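Local coordinates for capsid fiber protein (Bacillus phage phi29, PDB 6QYY), which forms the head fibers of the phage phi29 capsid, its N-terminal base probably fixing the fiber to the head, at the interface of chains A and B and the interface of chains A and C. Coordinates in Å, arbitrary orientation; residue numbers count along the deposited sequence, not the author numbering. Chains: chain A/B/C, Capsid fiber protein.

Contact 1 and contact 2 lie about 20 Å apart, measured between the centres of their C-alpha atoms, and they join chain A to its two neighbours. Strand 107-112 serves both: in contact 1 its A:Thr109 and A:Val111 receive the N-terminal segment of chain B, and in contact 2 the copy C:Val111 faces strand 18-23 of chain A. Since each copy should behave alike, A:Val111, which meets B:Val3 of strand 3-9 in contact 1, probably also meets the chain B counterpart of A:Tyr21. The two contacts then read as patches of one repeating interface that closes the three chains into a ring, consistent with a trimeric fiber base.

Contact 1: the interface of chains A and B. Residues chain A 61-62, 99, 109, 111; chain B 1-3.
B:Met1 and B:Val3 join A:Ala62 and A:Thr109 in a combined backbone and apolar interface, one that appears to tie neighbouring copies of the fiber base together. Its polar part is a backbone pairing: the amide N of A:Ala62 donates to the carbonyl O of B:Met1 at 2.9 Å in a bent bond. The return link, from the terminal N of B:Met1 to A:Ala62 O, is long and weak. Water 1 reinforces it, since it lies 2.8 Å from B:Met1 N and 2.7 Å from A:Ala62 O, and also meets A:Ala61 N, so three backbone atoms converge on one solvent molecule. The CG of B:Met1 lies beyond the same carbonyl oxygen and above the carbonyl plane, 3.3 Å from A:Ala62 O.

Beyond this pairing B:Val3 carries the apolar contact. Its CG2, anti to the backbone N, reaches A:Thr109 CG2 at a tight 3.4 Å and A:Val99 CG2 at 3.6 Å. CG1 sits between the backbone N and the carbonyl carbon (chi1 62°) and turns to A:Val111 CG2, 3.9 Å away. The CB of A:Ala62 fits against the branch point itself, 3.5 Å from B:Val3 CB. The valine is thus touched at each methyl and at its root, which should limit its rotation. The side chains of A:Thr109 and B:Val3 run antiparallel, methyl against methyl.

In the fold, B:Val3 begins strand 3-9, while the surface of chain A that meets it combines the start of strand 62-66, strand 107-112 and the loop carrying A:Val99.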
# COMPACT_ATOMS: atom_id res chain seq x y z
N ALA A 61 4.59 -0.87 4.82
CA ALA A 61 3.90 -0.38 6.00
C ALA A 61 4.74 0.74 6.61
O ALA A 61 4.34 1.91 6.58
CB ALA A 61 3.64 -1.50 7.01
N ALA A 62 5.92 0.40 7.11
CA ALA A 62 6.81 1.38 7.72
C ALA A 62 8.18 1.35 7.06
O ALA A 62 8.63 0.30 6.57
CB ALA A 62 6.94 1.13 9.23
N VAL A 99 6.41 7.89 13.68
CA VAL A 99 5.92 7.26 14.90
C VAL A 99 7.02 7.09 15.93
O VAL A 99 6.77 6.51 17.00
CB VAL A 99 5.23 5.91 14.62
CG1 VAL A 99 3.99 6.15 13.76
CG2 VAL A 99 6.18 4.93 13.95
N THR A 109 11.52 6.08 12.22
CA THR A 109 10.57 5.10 11.71
C THR A 109 9.29 5.83 11.35
O THR A 109 8.71 6.53 12.20
CB THR A 109 10.28 4.00 12.72
OG1 THR A 109 11.51 3.41 13.14
CG2 THR A 109 9.41 2.93 12.09
N VAL A 111 5.42 5.75 9.07
CA VAL A 111 4.36 4.97 8.47
C VAL A 111 4.03 5.59 7.12
O VAL A 111 3.75 6.79 7.03
CB VAL A 111 3.12 4.93 9.38
CG1 VAL A 111 1.93 4.36 8.62
CG2 VAL A 111 3.38 4.13 10.64
N MET B 1 8.39 -3.06 6.30
CA MET B 1 8.44 -3.73 7.60
C MET B 1 7.31 -3.23 8.49
O MET B 1 6.85 -2.09 8.35
CB MET B 1 9.77 -3.49 8.29
CG MET B 1 10.13 -2.02 8.40
SD MET B 1 11.44 -1.69 9.58
CE MET B 1 10.48 -0.96 10.91
N MET B 2 6.85 -4.10 9.39
CA MET B 2 5.89 -3.68 10.39
C MET B 2 6.54 -2.69 11.34
O MET B 2 7.77 -2.57 11.42
CB MET B 2 5.34 -4.88 11.17
CG MET B 2 6.36 -5.60 12.04
SD MET B 2 6.46 -4.92 13.71
CE MET B 2 4.76 -5.01 14.33
N VAL B 3 5.71 -1.96 12.07
CA VAL B 3 6.19 -1.02 13.08
C VAL B 3 5.35 -1.21 14.33
O VAL B 3 4.15 -1.51 14.25
CB VAL B 3 6.13 0.45 12.59
CG1 VAL B 3 4.68 0.86 12.30
CG2 VAL B 3 6.75 1.38 13.62
O HOH W 1 7.34 -1.10 4.64

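Contact 2: the interface of chains A and C. Residues chain A 21, 40; chain C 97, 111.
C:Tyr97 and C:Val111 pack against A:Tyr21, with water bridging beside them, in a mixed interface that joins adjacent copies in the three-chain assembly and may contribute to its cohesion. C:Tyr97 points its hydroxyl at the root of A:Tyr21, where CB joins the ring: OH lies 3.5 Å from A:Tyr21 CD2 and 3.6 Å from A:Tyr21 CB. The ring planes are nearly perpendicular, and the hydroxyl meets the CD2 rim of A:Tyr21, not its face. Farther out along the same flank, C:Val111 CG2 touches A:Tyr21 CE2 at 3.8 Å. With CG1 anti to the backbone N (chi1 165°), CG2 lies anti to the carbonyl carbon and faces the tyrosine, and the valine CB rests on one face of the C:Tyr97 ring, offset toward its rim. The valine therefore supports the ring of its own chain while reaching across to the other.

The hydroxyl is also tied to A:Asp40 through solvent. Water 3 is 2.7 Å from C:Tyr97 OH and 2.9 Å from A:Asp40 OD1; water 2 makes a second, longer route from the same hydroxyl to the same carboxylate oxygen, and the two waters contact each other. The other oxygen, OD2, accepts the backbone N of A:Tyr21 at 2.6 Å through its anti lone pair. The CB of A:Asp40 lies over one face of the A:Tyr21 ring, toward the rim. A:Asp40 thus appears to position the tyrosine from over that face and by its backbone N, and, with its remaining oxygen, holds the bridging waters.

A:Tyr21 belongs to strand 18-23, and A:Asp40 lies just before strand 41-42; opposite them stand C:Tyr97 in strand 96-98 and C:Val111 in strand 107-112.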
# COMPACT_ATOMS: atom_id res chain seq x y z
N TYR A 21 13.47 6.29 -8.71
CA TYR A 21 13.81 5.46 -9.85
C TYR A 21 13.79 6.31 -11.11
O TYR A 21 12.91 7.15 -11.28
CB TYR A 21 12.84 4.30 -9.99
CG TYR A 21 12.83 3.34 -8.84
CD1 TYR A 21 13.90 3.27 -7.95
CD2 TYR A 21 11.74 2.49 -8.63
CE1 TYR A 21 13.89 2.35 -6.88
CE2 TYR A 21 11.74 1.58 -7.59
CZ TYR A 21 12.80 1.52 -6.72
OH TYR A 21 12.77 0.60 -5.69
N ASP A 40 10.15 7.03 -4.54
CA ASP A 40 9.72 5.76 -5.12
C ASP A 40 9.96 4.59 -4.18
O ASP A 40 9.13 3.68 -4.09
CB ASP A 40 10.43 5.52 -6.45
CG ASP A 40 10.07 6.56 -7.50
OD1 ASP A 40 8.87 6.94 -7.59
OD2 ASP A 40 10.97 7.01 -8.24
N TYR C 97 5.19 0.64 -14.47
CA TYR C 97 6.25 0.65 -15.48
C TYR C 97 7.26 -0.45 -15.20
O TYR C 97 7.52 -0.79 -14.05
CB TYR C 97 6.98 2.01 -15.58
CG TYR C 97 7.60 2.48 -14.29
CD1 TYR C 97 8.93 2.17 -13.97
CD2 TYR C 97 6.87 3.26 -13.40
CE1 TYR C 97 9.50 2.61 -12.76
CE2 TYR C 97 7.43 3.71 -12.19
CZ TYR C 97 8.74 3.39 -11.89
OH TYR C 97 9.29 3.83 -10.72
N VAL C 111 6.92 -1.57 -11.30
CA VAL C 111 6.62 -0.69 -10.17
C VAL C 111 5.24 -0.09 -10.39
O VAL C 111 4.96 0.48 -11.45
CB VAL C 111 7.71 0.39 -10.01
CG1 VAL C 111 7.24 1.51 -9.09
CG2 VAL C 111 9.00 -0.24 -9.48
O HOH W 2 7.36 4.77 -8.41
O HOH W 3 8.63 6.47 -10.47